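Local coordinates for ABC transporter binding protein AcbH (Actinoplanes, PDB 3OO8) that serves as the extracellular solute receptor of a bacterial ABC transporter, binding beta-D-galactopyranose as its exclusive substrate, at residues 141-153 with 271-284. The protein carries 2 engineered substitutions. Residues are numbered along the deposited sequence; the frame is centred on the assembly and turned at random.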
ATOM      1  N   PRO A 141       3.563  -1.664   5.280  1.00  8.58           N
ATOM      2  CA  PRO A 141       3.342  -0.249   5.604  1.00  9.13           C
ATOM      3  C   PRO A 141       4.263   0.761   4.933  1.00  9.69           C
ATOM      4  O   PRO A 141       5.392   0.441   4.558  1.00 10.78           O
ATOM      5  CB  PRO A 141       3.605  -0.226   7.110  1.00 10.30           C
ATOM      6  CG  PRO A 141       4.781  -1.227   7.243  1.00 11.65           C
ATOM      7  CD  PRO A 141       4.439  -2.342   6.264  1.00 10.15           C
ATOM      8  N   TRP A 142       3.731   1.975   4.786  1.00  9.76           N
ATOM      9  CA  TRP A 142       4.499   3.161   4.366  1.00  9.04           C
ATOM     10  C   TRP A 142       4.635   4.006   5.627  1.00 10.17           C
ATOM     11  O   TRP A 142       3.674   4.610   6.087  1.00  9.53           O
ATOM     12  CB  TRP A 142       3.745   3.933   3.279  1.00  7.60           C
ATOM     13  CG  TRP A 142       4.059   3.433   1.906  1.00  8.86           C
ATOM     14  CD1 TRP A 142       3.723   2.210   1.351  1.00 10.88           C
ATOM     15  CD2 TRP A 142       4.803   4.139   0.914  1.00  9.22           C
ATOM     16  NE1 TRP A 142       4.207   2.137   0.053  1.00 12.39           N
ATOM     17  CE2 TRP A 142       4.905   3.290  -0.214  1.00 10.55           C
ATOM     18  CE3 TRP A 142       5.392   5.411   0.873  1.00 13.84           C
ATOM     19  CZ2 TRP A 142       5.539   3.696  -1.394  1.00 11.90           C
ATOM     20  CZ3 TRP A 142       6.063   5.799  -0.308  1.00 10.90           C
ATOM     21  CH2 TRP A 142       6.133   4.938  -1.396  1.00 12.19           C
ATOM     22  N   VAL A 143       5.871   4.088   6.142  1.00  8.73           N
ATOM     23  CA  VAL A 143       6.130   4.648   7.468  1.00  9.03           C
ATOM     24  C   VAL A 143       7.532   5.275   7.438  1.00  8.71           C
ATOM     25  O   VAL A 143       8.210   5.195   6.429  1.00 11.55           O
ATOM     26  CB  VAL A 143       6.107   3.512   8.571  1.00  9.13           C
ATOM     27  CG1 VAL A 143       4.663   3.080   8.865  1.00  9.86           C
ATOM     28  CG2 VAL A 143       6.865   2.277   8.119  1.00 10.51           C
ATOM     29  N   VAL A 144       7.920   5.947   8.525  1.00  7.85           N
ATOM     30  CA  VAL A 144       9.210   6.680   8.581  1.00  8.60           C
ATOM     31  C   VAL A 144      10.239   5.803   9.297  1.00  9.32           C
ATOM     32  O   VAL A 144      10.110   5.484  10.491  1.00 10.15           O
ATOM     33  CB  VAL A 144       9.067   7.980   9.433  1.00  8.01           C
ATOM     34  CG1 VAL A 144      10.389   8.739   9.374  1.00 10.31           C
ATOM     35  CG2 VAL A 144       7.908   8.884   8.977  1.00  9.55           C
ATOM     36  N   PHE A 145      11.302   5.457   8.578  1.00 10.85           N
ATOM     37  CA  PHE A 145      12.358   4.580   9.114  1.00 10.74           C
ATOM     38  C   PHE A 145      13.487   5.405   9.681  1.00 12.91           C
ATOM     39  O   PHE A 145      13.667   6.532   9.269  1.00 13.09           O
ATOM     40  CB  PHE A 145      12.887   3.696   7.982  1.00 11.84           C
ATOM     41  CG  PHE A 145      11.891   2.667   7.563  1.00 10.87           C
ATOM     42  CD1 PHE A 145      11.857   1.417   8.187  1.00 10.06           C
ATOM     43  CD2 PHE A 145      11.020   2.942   6.519  1.00 11.90           C
ATOM     44  CE1 PHE A 145      10.905   0.460   7.851  1.00 15.05           C
ATOM     45  CE2 PHE A 145      10.048   1.980   6.140  1.00 11.31           C
ATOM     46  CZ  PHE A 145      10.003   0.740   6.807  1.00 14.23           C
ATOM     47  N   TYR A 146      14.143   4.838  10.689  1.00 10.23           N
ATOM     48  CA  TYR A 146      15.301   5.496  11.328  1.00 10.06           C
ATOM     49  C   TYR A 146      16.183   4.421  11.939  1.00 11.94           C
ATOM     50  O   TYR A 146      15.828   3.256  11.991  1.00 14.08           O
ATOM     51  CB  TYR A 146      14.824   6.447  12.417  1.00 10.79           C
ATOM     52  CG  TYR A 146      14.149   5.789  13.597  1.00 12.31           C
ATOM     53  CD1 TYR A 146      14.843   5.547  14.773  1.00 16.35           C
ATOM     54  CD2 TYR A 146      12.809   5.395  13.530  1.00 16.28           C
ATOM     55  CE1 TYR A 146      14.219   4.953  15.861  1.00 13.06           C
ATOM     56  CE2 TYR A 146      12.168   4.796  14.612  1.00 14.50           C
ATOM     57  CZ  TYR A 146      12.885   4.581  15.786  1.00 16.10           C
ATOM     58  OH  TYR A 146      12.292   4.004  16.886  1.00 17.45           O
ATOM     59  N   ASN A 147      17.386   4.817  12.363  1.00 14.07           N
ATOM     60  CA  ASN A 147      18.291   3.880  13.042  1.00 15.07           C
ATOM     61  C   ASN A 147      18.199   4.087  14.569  1.00 16.37           C
ATOM     62  O   ASN A 147      18.412   5.204  15.071  1.00 16.80           O
ATOM     63  CB  ASN A 147      19.724   4.216  12.602  1.00 14.52           C
ATOM     64  CG  ASN A 147      19.947   3.952  11.133  1.00 15.61           C
ATOM     65  OD1 ASN A 147      20.316   4.847  10.368  1.00 21.33           O
ATOM     66  ND2 ASN A 147      19.701   2.734  10.727  1.00 14.26           N
ATOM     67  N   LYS A 148      17.913   3.012  15.297  1.00 17.77           N
ATOM     68  CA  LYS A 148      17.711   3.100  16.753  1.00 17.51           C
ATOM     69  C   LYS A 148      18.947   3.617  17.473  1.00 17.99           C
ATOM     70  O   LYS A 148      18.844   4.477  18.359  1.00 19.17           O
ATOM     71  CB  LYS A 148      17.344   1.742  17.324  1.00 17.81           C
ATOM     72  CG  LYS A 148      15.914   1.338  16.980  1.00 19.09           C
ATOM     73  CD  LYS A 148      15.600  -0.073  17.475  1.00 22.51           C
ATOM     74  CE  LYS A 148      16.334  -1.114  16.697  1.00 23.41           C
ATOM     75  NZ  LYS A 148      15.814  -2.479  17.041  1.00 28.64           N
ATOM     76  N   SER A 149      20.097   3.075  17.083  1.00 20.05           N
ATOM     77  CA  SER A 149      21.360   3.510  17.688  1.00 21.71           C
ATOM     78  C   SER A 149      21.619   5.019  17.566  1.00 21.14           C
ATOM     79  O   SER A 149      22.193   5.645  18.480  1.00 20.51           O
ATOM     80  CB  SER A 149      22.521   2.689  17.116  1.00 21.28           C
ATOM     81  OG  SER A 149      22.795   3.050  15.769  1.00 23.71           O
ATOM     82  N   VAL A 150      21.200   5.616  16.447  1.00 19.28           N
ATOM     83  CA  VAL A 150      21.382   7.047  16.236  1.00 18.88           C
ATOM     84  C   VAL A 150      20.446   7.854  17.138  1.00 18.21           C
ATOM     85  O   VAL A 150      20.856   8.812  17.802  1.00 19.07           O
ATOM     86  CB  VAL A 150      21.168   7.435  14.751  1.00 18.15           C
ATOM     87  CG1 VAL A 150      21.167   8.963  14.543  1.00 17.08           C
ATOM     88  CG2 VAL A 150      22.158   6.722  13.833  1.00 19.68           C
ATOM     89  N   PHE A 151      19.166   7.475  17.165  1.00 17.40           N
ATOM     90  CA  PHE A 151      18.239   8.166  18.027  1.00 16.30           C
ATOM     91  C   PHE A 151      18.692   8.039  19.495  1.00 18.69           C
ATOM     92  O   PHE A 151      18.626   9.006  20.248  1.00 18.89           O
ATOM     93  CB  PHE A 151      16.822   7.579  17.837  1.00 16.62           C
ATOM     94  CG  PHE A 151      16.027   8.235  16.740  1.00 16.57           C
ATOM     95  CD1 PHE A 151      16.550   8.397  15.471  1.00 18.89           C
ATOM     96  CD2 PHE A 151      14.718   8.661  16.983  1.00 16.67           C
ATOM     97  CE1 PHE A 151      15.816   9.023  14.470  1.00 20.13           C
ATOM     98  CE2 PHE A 151      13.965   9.302  15.978  1.00 14.50           C
ATOM     99  CZ  PHE A 151      14.502   9.453  14.719  1.00 16.92           C
ATOM    100  N   GLN A 152      19.140   6.851  19.886  1.00 20.09           N
ATOM    101  CA  GLN A 152      19.657   6.622  21.246  1.00 23.31           C
ATOM    102  C   GLN A 152      20.880   7.499  21.561  1.00 22.58           C
ATOM    103  O   GLN A 152      20.940   8.138  22.610  1.00 25.18           O
ATOM    104  CB  GLN A 152      19.986   5.131  21.439  1.00 23.53           C
ATOM    105  CG  GLN A 152      18.711   4.278  21.597  1.00 31.50           C
ATOM    106  CD  GLN A 152      18.889   2.783  21.291  1.00 41.60           C
ATOM    107  OE1 GLN A 152      19.995   2.304  21.030  1.00 44.31           O
ATOM    108  NE2 GLN A 152      17.781   2.046  21.313  1.00 40.26           N
ATOM    109  N   SER A 153      21.820   7.560  20.630  1.00 24.46           N
ATOM    110  CA  SER A 153      23.074   8.297  20.829  1.00 24.28           C
ATOM    111  C   SER A 153      22.895   9.821  20.842  1.00 24.46           C
ATOM    112  O   SER A 153      23.517  10.536  21.652  1.00 25.24           O
ATOM    113  CB  SER A 153      24.056   7.896  19.730  1.00 25.94           C
ATOM    114  OG  SER A 153      25.326   8.470  19.947  1.00 31.39           O
ATOM    115  N   TYR A 271      18.314  -2.804   3.358  1.00 18.38           N
ATOM    116  CA  TYR A 271      19.341  -2.858   4.409  1.00 17.75           C
ATOM    117  C   TYR A 271      20.118  -4.174   4.323  1.00 18.62           C
ATOM    118  O   TYR A 271      19.578  -5.223   3.959  1.00 20.14           O
ATOM    119  CB  TYR A 271      18.726  -2.736   5.809  1.00 16.71           C
ATOM    120  CG  TYR A 271      18.765  -1.350   6.407  1.00 17.54           C
ATOM    121  CD1 TYR A 271      18.369  -0.231   5.674  1.00 17.23           C
ATOM    122  CD2 TYR A 271      19.207  -1.157   7.705  1.00 15.95           C
ATOM    123  CE1 TYR A 271      18.434   1.045   6.214  1.00 13.32           C
ATOM    124  CE2 TYR A 271      19.257   0.108   8.265  1.00 16.75           C
ATOM    125  CZ  TYR A 271      18.855   1.199   7.531  1.00 13.96           C
ATOM    126  OH  TYR A 271      18.903   2.453   8.075  1.00 15.92           O
ATOM    127  N   SER A 272      21.401  -4.105   4.668  1.00 20.52           N
ATOM    128  CA  SER A 272      22.188  -5.325   4.813  1.00 22.23           C
ATOM    129  C   SER A 272      21.687  -6.110   6.039  1.00 22.81           C
ATOM    130  O   SER A 272      21.135  -5.533   6.973  1.00 22.49           O
ATOM    131  CB  SER A 272      23.650  -4.937   5.018  1.00 22.04           C
ATOM    132  OG  SER A 272      23.878  -4.522   6.358  1.00 26.88           O
ATOM    133  N   ALA A 273      21.887  -7.426   6.049  1.00 24.09           N
ATOM    134  CA  ALA A 273      21.520  -8.256   7.195  1.00 23.90           C
ATOM    135  C   ALA A 273      22.183  -7.784   8.497  1.00 23.69           C
ATOM    136  O   ALA A 273      21.572  -7.855   9.559  1.00 24.13           O
ATOM    137  CB  ALA A 273      21.814  -9.741   6.922  1.00 25.72           C
ATOM    138  N   LYS A 274      23.423  -7.285   8.413  1.00 24.51           N
ATOM    139  CA  LYS A 274      24.137  -6.787   9.590  1.00 27.46           C
ATOM    140  C   LYS A 274      23.555  -5.492  10.173  1.00 25.44           C
ATOM    141  O   LYS A 274      23.702  -5.227  11.372  1.00 26.45           O
ATOM    142  CB  LYS A 274      25.625  -6.557   9.270  1.00 27.07           C
ATOM    143  CG  LYS A 274      26.492  -7.813   9.302  1.00 32.97           C
ATOM    144  CD  LYS A 274      26.819  -8.228  10.744  1.00 37.36           C
ATOM    145  CE  LYS A 274      27.582  -9.557  10.757  1.00 43.25           C
ATOM    146  NZ  LYS A 274      28.653  -9.581   9.702  1.00 44.36           N
ATOM    147  N   ASN A 275      22.928  -4.667   9.333  1.00 23.43           N
ATOM    148  CA  ASN A 275      22.400  -3.385   9.812  1.00 22.34           C
ATOM    149  C   ASN A 275      20.908  -3.416  10.155  1.00 20.55           C
ATOM    150  O   ASN A 275      20.423  -2.551  10.897  1.00 21.01           O
ATOM    151  CB  ASN A 275      22.682  -2.252   8.814  1.00 22.24           C
ATOM    152  CG  ASN A 275      24.167  -1.933   8.687  1.00 24.79           C
ATOM    153  OD1 ASN A 275      24.888  -1.897   9.684  1.00 24.31           O
ATOM    154  ND2 ASN A 275      24.619  -1.684   7.463  1.00 21.94           N
ATOM    155  N   LEU A 276      20.210  -4.419   9.632  1.00 20.20           N
ATOM    156  CA  LEU A 276      18.760  -4.558   9.852  1.00 18.08           C
ATOM    157  C   LEU A 276      18.350  -4.537  11.319  1.00 20.03           C
ATOM    158  O   LEU A 276      17.316  -3.980  11.673  1.00 19.54           O
ATOM    159  CB  LEU A 276      18.227  -5.794   9.148  1.00 18.77           C
ATOM    160  CG  LEU A 276      16.716  -6.016   9.208  1.00 17.89           C
ATOM    161  CD1 LEU A 276      16.040  -4.874   8.441  1.00 21.24           C
ATOM    162  CD2 LEU A 276      16.389  -7.346   8.574  1.00 20.45           C
ATOM    163  N   PRO A 277      19.157  -5.137  12.207  1.00 19.30           N
ATOM    164  CA  PRO A 277      18.808  -5.068  13.621  1.00 18.69           C
ATOM    165  C   PRO A 277      18.648  -3.644  14.179  1.00 18.30           C
ATOM    166  O   PRO A 277      17.933  -3.452  15.154  1.00 21.01           O
ATOM    167  CB  PRO A 277      20.013  -5.743  14.286  1.00 18.80           C
ATOM    168  CG  PRO A 277      20.405  -6.772  13.289  1.00 20.30           C
ATOM    169  CD  PRO A 277      20.304  -6.043  11.971  1.00 20.12           C
ATOM    170  N   ASP A 278      19.304  -2.659  13.576  1.00 18.10           N
ATOM    171  CA  ASP A 278      19.242  -1.283  14.058  1.00 17.45           C
ATOM    172  C   ASP A 278      18.063  -0.515  13.442  1.00 16.99           C
ATOM    173  O   ASP A 278      17.786   0.609  13.829  1.00 18.67           O
ATOM    174  CB  ASP A 278      20.573  -0.581  13.715  1.00 16.29           C
ATOM    175  CG  ASP A 278      20.846   0.683  14.547  1.00 19.43           C
ATOM    176  OD1 ASP A 278      20.390   0.781  15.707  1.00 20.36           O
ATOM    177  OD2 ASP A 278      21.562   1.586  14.042  1.00 23.21           O
ATOM    178  N   LEU A 279      17.381  -1.117  12.484  1.00 16.43           N
ATOM    179  CA  LEU A 279      16.300  -0.415  11.786  1.00 15.01           C
ATOM    180  C   LEU A 279      14.978  -0.469  12.567  1.00 13.77           C
ATOM    181  O   LEU A 279      14.600  -1.527  13.074  1.00 16.30           O
ATOM    182  CB  LEU A 279      16.106  -1.045  10.401  1.00 15.21           C
ATOM    183  CG  LEU A 279      15.130  -0.287   9.488  1.00 15.07           C
ATOM    184  CD1 LEU A 279      15.623   1.124   9.255  1.00 18.20           C
ATOM    185  CD2 LEU A 279      15.006  -1.022   8.182  1.00 16.61           C
ATOM    186  N   ASP A 280      14.303   0.673  12.689  1.00 13.96           N
ATOM    187  CA  ASP A 280      12.978   0.717  13.296  1.00 15.30           C
ATOM    188  C   ASP A 280      12.176   1.734  12.489  1.00 14.43           C
ATOM    189  O   ASP A 280      12.667   2.323  11.499  1.00 12.63           O
ATOM    190  CB  ASP A 280      13.095   1.158  14.766  1.00 15.95           C
ATOM    191  CG  ASP A 280      11.958   0.668  15.647  1.00 20.09           C
ATOM    192  OD1 ASP A 280      10.854   0.359  15.164  1.00 18.05           O
ATOM    193  OD2 ASP A 280      12.176   0.601  16.885  1.00 25.38           O
ATOM    194  N   PHE A 281      10.926   1.938  12.883  1.00 13.17           N
ATOM    195  CA  PHE A 281      10.133   2.968  12.213  1.00 11.68           C
ATOM    196  C   PHE A 281       9.099   3.540  13.131  1.00  9.95           C
ATOM    197  O   PHE A 281       8.835   2.997  14.211  1.00 11.03           O
ATOM    198  CB  PHE A 281       9.426   2.446  10.954  1.00 12.27           C
ATOM    199  CG  PHE A 281       8.382   1.374  11.216  1.00 11.06           C
ATOM    200  CD1 PHE A 281       7.073   1.727  11.518  1.00 11.59           C
ATOM    201  CD2 PHE A 281       8.697   0.021  11.038  1.00 14.04           C
ATOM    202  CE1 PHE A 281       6.090   0.756  11.716  1.00 14.21           C
ATOM    203  CE2 PHE A 281       7.725  -0.953  11.220  1.00 16.75           C
ATOM    204  CZ  PHE A 281       6.432  -0.606  11.561  1.00 14.52           C
ATOM    205  N   PHE A 282       8.600   4.710  12.749  1.00 10.88           N
ATOM    206  CA  PHE A 282       7.427   5.279  13.407  1.00 10.86           C
ATOM    207  C   PHE A 282       6.428   5.707  12.345  1.00 10.31           C
ATOM    208  O   PHE A 282       6.801   5.951  11.205  1.00 10.71           O
ATOM    209  CB  PHE A 282       7.776   6.402  14.407  1.00 13.37           C
ATOM    210  CG  PHE A 282       8.559   7.573  13.809  1.00 10.51           C
ATOM    211  CD1 PHE A 282       7.882   8.588  13.138  1.00 11.29           C
ATOM    212  CD2 PHE A 282       9.935   7.656  13.937  1.00 15.07           C
ATOM    213  CE1 PHE A 282       8.542   9.658  12.608  1.00 14.43           C
ATOM    214  CE2 PHE A 282      10.609   8.728  13.386  1.00 12.78           C
ATOM    215  CZ  PHE A 282       9.908   9.738  12.723  1.00 12.05           C
ATOM    216  N   VAL A 283       5.131   5.723  12.684  1.00 10.03           N
ATOM    217  CA  VAL A 283       4.169   6.207  11.703  1.00  9.96           C
ATOM    218  C   VAL A 283       4.306   7.711  11.478  1.00  9.71           C
ATOM    219  O   VAL A 283       4.728   8.470  12.362  1.00 11.37           O
ATOM    220  CB  VAL A 283       2.712   5.804  12.073  1.00  8.03           C
ATOM    221  CG1 VAL A 283       2.680   4.318  12.315  1.00 11.85           C
ATOM    222  CG2 VAL A 283       2.187   6.541  13.316  1.00 10.05           C
ATOM    223  N   PHE A 284       3.938   8.157  10.283  1.00 10.08           N
ATOM    224  CA  PHE A 284       4.043   9.587  10.017  1.00  9.88           C
ATOM    225  C   PHE A 284       3.280  10.366  11.088  1.00 11.43           C
ATOM    226  O   PHE A 284       2.143   9.984  11.442  1.00 11.09           O
ATOM    227  CB  PHE A 284       3.490   9.899   8.634  1.00 10.13           C
ATOM    228  CG  PHE A 284       3.950  11.234   8.083  1.00 11.94           C
ATOM    229  CD1 PHE A 284       5.078  11.286   7.264  1.00 11.68           C
ATOM    230  CD2 PHE A 284       3.255  12.410   8.352  1.00 11.12           C
ATOM    231  CE1 PHE A 284       5.529  12.488   6.711  1.00 13.49           C
ATOM    232  CE2 PHE A 284       3.682  13.626   7.802  1.00 12.78           C
ATOM    233  CZ  PHE A 284       4.830  13.668   7.003  1.00 12.75           C
TER
HETATM  234  O   HOH W   1       2.881   6.258   8.351  1.00 10.34           O
HETATM  235  O   HOH W   2       9.565   3.544  16.853  1.00 24.01           O
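Strands 142-147 and 279-282 run antiparallel in the mixed sheet of this class 2 solute-binding fold, their axes 4.5 Å apart at closest approach, with V144-F282 and Y146-D280 as hydrogen-bonded pairs. A water bridging W142 O and F284 N extends the link beside W142, a galactose-binding residue. On the opposite side of strand 142-147, the backbones of V143 and F145 bond to Q262 and M260, which makes it an inner strand here.

On the face bearing F145 and F281, the edge of the F281 ring is directed at the face of F145 in an offset edge-to-face pair, with centroids 5.7 Å apart. V143 CG2 lies over a face of F281, 3.4 Å from its CD1. On the other face of the sheet, V144 CB sits over the F282 ring, while CG1, anti to the backbone N (chi1 -176°), reaches F282 CZ at 3.5 Å. The Y146 ring meets F282 obliquely and runs alongside the D280 side chain; a water ties its OH to F281 O.

Where the strand turns into helix 148-154, D278 grips the first turn. K148 N donates to D278 O at 2.8 Å, and K148 NZ, its chain bent at chi3, bonds to P277 O. The D278 carboxylate takes two bonds from S149, both on syn sides: backbone N to OD1 at 2.7 Å and OG to OD2 at 2.6 Å.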